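Local coordinates for clostripain-related protein (Bacteroides thetaiotaomicron, PDB 6N9J) that is a secreted cysteine protease of the clostripain (C11) family, probably cleaving peptide bonds in other proteins, at residues Leu277-Asn285 with Cys326-Val336. Residues are numbered along the deposited sequence; the frame is centred on the assembly and turned at random.
Sequences LCYDPLREN and CTYSSGYGKMV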
ATOM      1  N   LEU A 277     -19.841  -5.452  -0.551  1.00 25.94           N
ATOM      2  CA  LEU A 277     -18.801  -5.399  -1.577  1.00 25.81           C
ATOM      3  C   LEU A 277     -17.549  -6.172  -1.160  1.00 23.42           C
ATOM      4  O   LEU A 277     -17.027  -5.968  -0.064  1.00 21.97           O
ATOM      5  CB  LEU A 277     -18.424  -3.948  -1.882  1.00 26.22           C
ATOM      6  CG  LEU A 277     -17.257  -3.820  -2.856  1.00 21.18           C
ATOM      7  CD1 LEU A 277     -17.599  -4.455  -4.206  1.00 18.11           C
ATOM      8  CD2 LEU A 277     -16.884  -2.378  -3.026  1.00 16.49           C
ATOM      9  N   CYS A 278     -17.085  -7.060  -2.039  1.00 21.62           N
ATOM     10  CA  CYS A 278     -15.920  -7.902  -1.782  1.00 20.03           C
ATOM     11  C   CYS A 278     -14.779  -7.551  -2.740  1.00 19.96           C
ATOM     12  O   CYS A 278     -14.990  -7.477  -3.950  1.00 19.97           O
ATOM     13  CB  CYS A 278     -16.293  -9.395  -1.921  1.00 20.10           C
ATOM     14  SG  CYS A 278     -14.873 -10.528  -1.883  1.00 24.11           S
ATOM     15  N   TYR A 279     -13.578  -7.336  -2.198  1.00 21.13           N
ATOM     16  CA  TYR A 279     -12.431  -6.874  -2.993  1.00 19.24           C
ATOM     17  C   TYR A 279     -11.614  -8.000  -3.618  1.00 19.21           C
ATOM     18  O   TYR A 279     -10.820  -7.750  -4.516  1.00 20.29           O
ATOM     19  CB  TYR A 279     -11.513  -5.990  -2.143  1.00 15.01           C
ATOM     20  CG  TYR A 279     -12.153  -4.670  -1.780  1.00 14.21           C
ATOM     21  CD1 TYR A 279     -12.544  -3.774  -2.768  1.00 14.93           C
ATOM     22  CD2 TYR A 279     -12.382  -4.324  -0.453  1.00 14.63           C
ATOM     23  CE1 TYR A 279     -13.135  -2.564  -2.446  1.00 15.33           C
ATOM     24  CE2 TYR A 279     -12.977  -3.121  -0.124  1.00 14.63           C
ATOM     25  CZ  TYR A 279     -13.351  -2.245  -1.128  1.00 15.25           C
ATOM     26  OH  TYR A 279     -13.951  -1.046  -0.812  1.00 17.38           O
ATOM     27  N   ASP A 280     -11.804  -9.232  -3.148  1.00 19.90           N
ATOM     28  CA  ASP A 280     -11.253 -10.405  -3.832  1.00 17.00           C
ATOM     29  C   ASP A 280     -12.338 -11.444  -4.144  1.00 19.25           C
ATOM     30  O   ASP A 280     -12.303 -12.561  -3.617  1.00 21.11           O
ATOM     31  CB  ASP A 280     -10.130 -11.034  -2.989  1.00 17.35           C
ATOM     32  CG  ASP A 280     -10.604 -11.457  -1.598  1.00 19.41           C
ATOM     33  OD1 ASP A 280     -11.645 -10.926  -1.132  1.00 18.63           O
ATOM     34  OD2 ASP A 280      -9.930 -12.314  -0.975  1.00 17.70           O
ATOM     35  N   PRO A 281     -13.302 -11.092  -5.019  1.00 19.10           N
ATOM     36  CA  PRO A 281     -14.477 -11.946  -5.217  1.00 20.93           C
ATOM     37  C   PRO A 281     -14.192 -13.202  -6.041  1.00 22.59           C
ATOM     38  O   PRO A 281     -15.000 -14.124  -6.059  1.00 21.82           O
ATOM     39  CB  PRO A 281     -15.450 -11.027  -5.958  1.00 21.42           C
ATOM     40  CG  PRO A 281     -14.566 -10.100  -6.723  1.00 19.05           C
ATOM     41  CD  PRO A 281     -13.319  -9.919  -5.915  1.00 18.24           C
ATOM     42  N   LEU A 282     -13.052 -13.235  -6.718  1.00 23.44           N
ATOM     43  CA  LEU A 282     -12.753 -14.353  -7.599  1.00 20.75           C
ATOM     44  C   LEU A 282     -11.795 -15.311  -6.912  1.00 23.72           C
ATOM     45  O   LEU A 282     -11.441 -16.350  -7.469  1.00 23.38           O
ATOM     46  CB  LEU A 282     -12.167 -13.852  -8.918  1.00 18.92           C
ATOM     47  CG  LEU A 282     -12.889 -12.670  -9.576  1.00 16.98           C
ATOM     48  CD1 LEU A 282     -12.190 -12.287 -10.865  1.00 16.87           C
ATOM     49  CD2 LEU A 282     -14.362 -12.994  -9.822  1.00 18.84           C
ATOM     50  N   ARG A 283     -11.380 -14.953  -5.698  1.00 25.39           N
ATOM     51  CA  ARG A 283     -10.473 -15.783  -4.912  1.00 29.66           C
ATOM     52  C   ARG A 283     -11.082 -16.169  -3.551  1.00 31.21           C
ATOM     53  O   ARG A 283     -12.199 -16.667  -3.495  1.00 33.73           O
ATOM     54  CB  ARG A 283      -9.131 -15.067  -4.727  1.00 30.39           C
ATOM     55  CG  ARG A 283      -8.350 -14.894  -6.030  1.00 33.75           C
ATOM     56  CD  ARG A 283      -7.104 -14.030  -5.844  1.00 37.34           C
ATOM     57  NE  ARG A 283      -6.301 -13.967  -7.067  1.00 39.99           N
ATOM     58  CZ  ARG A 283      -5.088 -14.499  -7.202  1.00 40.07           C
ATOM     59  NH1 ARG A 283      -4.447 -14.402  -8.359  1.00 37.61           N
ATOM     60  NH2 ARG A 283      -4.515 -15.126  -6.181  1.00 40.98           N
ATOM     61  N   GLU A 284     -10.359 -15.928  -2.460  1.00 28.67           N
ATOM     62  CA  GLU A 284     -10.765 -16.457  -1.159  1.00 24.34           C
ATOM     63  C   GLU A 284     -11.853 -15.638  -0.441  1.00 24.59           C
ATOM     64  O   GLU A 284     -12.353 -16.071   0.592  1.00 22.91           O
ATOM     65  CB  GLU A 284      -9.538 -16.586  -0.253  1.00 20.00           C
ATOM     66  N   ASN A 285     -12.215 -14.474  -0.986  1.00 21.72           N
ATOM     67  CA  ASN A 285     -13.225 -13.601  -0.369  1.00 20.48           C
ATOM     68  C   ASN A 285     -12.795 -13.204   1.044  1.00 19.09           C
ATOM     69  O   ASN A 285     -13.590 -13.196   1.984  1.00 17.77           O
ATOM     70  CB  ASN A 285     -14.606 -14.274  -0.356  1.00 24.96           C
ATOM     71  CG  ASN A 285     -15.282 -14.249  -1.721  1.00 27.00           C
ATOM     72  OD1 ASN A 285     -14.731 -14.724  -2.717  1.00 27.33           O
ATOM     73  ND2 ASN A 285     -16.477 -13.681  -1.773  1.00 27.02           N
ATOM     74  N   CYS A 326      -9.734  -7.896 -11.782  1.00 17.74           N
ATOM     75  CA  CYS A 326      -9.415  -8.795 -10.673  1.00 17.37           C
ATOM     76  C   CYS A 326      -9.076 -10.140 -11.242  1.00 19.59           C
ATOM     77  O   CYS A 326      -9.485 -10.461 -12.361  1.00 21.66           O
ATOM     78  CB  CYS A 326     -10.587  -8.922  -9.681  1.00 18.44           C
ATOM     79  SG  CYS A 326     -10.912  -7.432  -8.676  1.00 30.79           S
ATOM     80  N   THR A 327      -8.349 -10.943 -10.475  1.00 18.66           N
ATOM     81  CA  THR A 327      -7.881 -12.210 -10.998  1.00 20.92           C
ATOM     82  C   THR A 327      -8.434 -13.383 -10.213  1.00 21.88           C
ATOM     83  O   THR A 327      -8.788 -13.267  -9.045  1.00 24.10           O
ATOM     84  CB  THR A 327      -6.324 -12.289 -11.009  1.00 24.07           C
ATOM     85  OG1 THR A 327      -5.810 -12.257  -9.669  1.00 23.33           O
ATOM     86  CG2 THR A 327      -5.732 -11.139 -11.812  1.00 22.17           C
ATOM     87  N   TYR A 328      -8.523 -14.518 -10.885  1.00 23.32           N
ATOM     88  CA  TYR A 328      -8.791 -15.771 -10.209  1.00 22.81           C
ATOM     89  C   TYR A 328      -7.467 -16.339  -9.747  1.00 25.33           C
ATOM     90  O   TYR A 328      -6.407 -15.831 -10.123  1.00 25.72           O
ATOM     91  CB  TYR A 328      -9.484 -16.753 -11.130  1.00 21.38           C
ATOM     92  CG  TYR A 328     -10.818 -16.321 -11.673  1.00 20.41           C
ATOM     93  CD1 TYR A 328     -10.905 -15.547 -12.821  1.00 19.25           C
ATOM     94  CD2 TYR A 328     -12.001 -16.756 -11.075  1.00 20.82           C
ATOM     95  CE1 TYR A 328     -12.136 -15.183 -13.338  1.00 22.92           C
ATOM     96  CE2 TYR A 328     -13.222 -16.400 -11.578  1.00 20.51           C
ATOM     97  CZ  TYR A 328     -13.290 -15.612 -12.709  1.00 22.86           C
ATOM     98  OH  TYR A 328     -14.519 -15.265 -13.208  1.00 25.37           O
ATOM     99  N   SER A 329      -7.524 -17.403  -8.952  1.00 29.26           N
ATOM    100  CA  SER A 329      -6.318 -18.071  -8.485  1.00 32.19           C
ATOM    101  C   SER A 329      -5.531 -18.644  -9.657  1.00 30.10           C
ATOM    102  O   SER A 329      -4.318 -18.784  -9.577  1.00 28.95           O
ATOM    103  CB  SER A 329      -6.670 -19.177  -7.493  1.00 38.03           C
ATOM    104  OG  SER A 329      -7.443 -18.651  -6.427  1.00 40.22           O
ATOM    105  N   SER A 330      -6.233 -18.969 -10.744  1.00 27.81           N
ATOM    106  CA  SER A 330      -5.598 -19.457 -11.968  1.00 24.25           C
ATOM    107  C   SER A 330      -4.604 -18.465 -12.584  1.00 23.55           C
ATOM    108  O   SER A 330      -3.710 -18.860 -13.338  1.00 22.76           O
ATOM    109  CB  SER A 330      -6.654 -19.780 -13.015  1.00 22.97           C
ATOM    110  OG  SER A 330      -7.220 -18.577 -13.501  1.00 22.21           O
ATOM    111  N   GLY A 331      -4.778 -17.181 -12.286  1.00 23.48           N
ATOM    112  CA  GLY A 331      -3.969 -16.138 -12.897  1.00 25.70           C
ATOM    113  C   GLY A 331      -4.732 -15.386 -13.972  1.00 25.14           C
ATOM    114  O   GLY A 331      -4.410 -14.247 -14.306  1.00 25.26           O
ATOM    115  N   TYR A 332      -5.748 -16.033 -14.533  1.00 22.23           N
ATOM    116  CA  TYR A 332      -6.644 -15.353 -15.450  1.00 21.74           C
ATOM    117  C   TYR A 332      -7.484 -14.333 -14.684  1.00 19.85           C
ATOM    118  O   TYR A 332      -7.501 -14.330 -13.457  1.00 20.07           O
ATOM    119  CB  TYR A 332      -7.554 -16.352 -16.168  1.00 20.99           C
ATOM    120  CG  TYR A 332      -6.831 -17.281 -17.101  1.00 22.12           C
ATOM    121  CD1 TYR A 332      -6.387 -16.837 -18.335  1.00 22.69           C
ATOM    122  CD2 TYR A 332      -6.619 -18.618 -16.768  1.00 23.73           C
ATOM    123  CE1 TYR A 332      -5.745 -17.690 -19.211  1.00 24.08           C
ATOM    124  CE2 TYR A 332      -5.974 -19.478 -17.636  1.00 23.94           C
ATOM    125  CZ  TYR A 332      -5.542 -19.009 -18.857  1.00 24.48           C
ATOM    126  OH  TYR A 332      -4.886 -19.838 -19.738  1.00 25.74           O
ATOM    127  N   GLY A 333      -8.189 -13.466 -15.398  1.00 20.18           N
ATOM    128  CA  GLY A 333      -9.006 -12.478 -14.717  1.00 19.44           C
ATOM    129  C   GLY A 333     -10.125 -11.875 -15.542  1.00 19.13           C
ATOM    130  O   GLY A 333     -10.360 -12.268 -16.688  1.00 19.67           O
ATOM    131  N   LYS A 334     -10.813 -10.908 -14.945  1.00 19.33           N
ATOM    132  CA  LYS A 334     -11.876 -10.170 -15.618  1.00 18.45           C
ATOM    133  C   LYS A 334     -12.178  -8.892 -14.839  1.00 17.50           C
ATOM    134  O   LYS A 334     -11.689  -8.708 -13.722  1.00 17.54           O
ATOM    135  CB  LYS A 334     -13.143 -11.032 -15.756  1.00 19.31           C
ATOM    136  CG  LYS A 334     -13.870 -11.309 -14.448  1.00 18.87           C
ATOM    137  CD  LYS A 334     -15.301 -11.780 -14.699  1.00 19.83           C
ATOM    138  CE  LYS A 334     -16.024 -12.103 -13.399  1.00 19.82           C
ATOM    139  NZ  LYS A 334     -17.442 -12.516 -13.623  1.00 20.57           N
ATOM    140  N   MET A 335     -12.972  -8.007 -15.437  1.00 17.83           N
ATOM    141  CA  MET A 335     -13.426  -6.788 -14.762  1.00 17.16           C
ATOM    142  C   MET A 335     -14.483  -7.114 -13.704  1.00 22.69           C
ATOM    143  O   MET A 335     -15.353  -7.944 -13.934  1.00 17.79           O
ATOM    144  CB  MET A 335     -13.996  -5.787 -15.774  1.00 20.13           C
ATOM    145  CG  MET A 335     -13.021  -5.393 -16.881  1.00 22.79           C
ATOM    146  SD  MET A 335     -11.517  -4.595 -16.287  1.00 16.99           S
ATOM    147  CE  MET A 335     -12.202  -3.080 -15.630  1.00 19.78           C
ATOM    148  N   VAL A 336     -14.400  -6.458 -12.552  1.00 20.92           N
ATOM    149  CA  VAL A 336     -15.379  -6.642 -11.477  1.00 20.42           C
ATOM    150  C   VAL A 336     -15.930  -5.286 -11.016  1.00 20.67           C
ATOM    151  O   VAL A 336     -15.185  -4.311 -10.921  1.00 15.44           O
ATOM    152  CB  VAL A 336     -14.745  -7.384 -10.281  1.00 20.80           C
ATOM    153  CG1 VAL A 336     -15.700  -7.410  -9.087  1.00 22.60           C
ATOM    154  CG2 VAL A 336     -14.327  -8.793 -10.699  1.00 19.73           C
TER
HETATM  155  O   HOH W   1     -10.347 -11.801  -6.813  1.00 17.60           O
HETATM  156  O   HOH W   2     -10.050 -18.460  -8.029  1.00 28.59           O
HETATM  157  O   HOH W   3      -5.880 -17.336  -4.534  1.00 32.41           O
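Leu282 reaches across to the hairpin and lies against the ring of Tyr328. Its CB sits over one face of that ring, 3.9 Å from the centroid, in a CH-pi contact. CD1 and CD2 run on over the same ring. CD1 also meets Cys326 CB at 3.9 Å and continues to Val336 CG2, while CD2 approaches Lys334 CE. The leucine thus fills the space between the ring and the two strands. Pro281 widens this apolar patch, with its CG 3.8 Å from Val336 CG1. At Tyr328, an alanine would remove the ring and probably leave one flank of Leu282 bare, with its branch freer to turn.

Arg283 makes the polar half of the contact. Its chain is extended from CG to NE (chi2 173°), which carries the guanidinium alongside Thr327. The grip is side-on. NH1 donates to Thr327 OG1 at 2.9 Å, and NE donates to Thr327 O at 3.3 Å from above the carbonyl plane. A weak bond from NE to OG1 adds to this. Ser329 CA lies over one guanidinium face. Thr327 OG1 also bonds Glu185, so the hydroxyl is shared between Arg283 and an acidic residue, and Thr327 packs on the bound peptide inhibitor.

Two waters link the backbones. One accepts from Leu282 N and donates to Thr327 O. Another donates to Leu282 O at 2.6 Å and accepts from Ser329 N.

The segment 277-285 contains a type I turn from Asp280 to Arg283. It packs against the antiparallel beta hairpin of strands 315-327 and 333-337, whose connection holds a type I turn from Tyr328 to Gly331. The hairpin lies at one end of the mixed central sheet of this clan CD protease, beside the peptide-binding site.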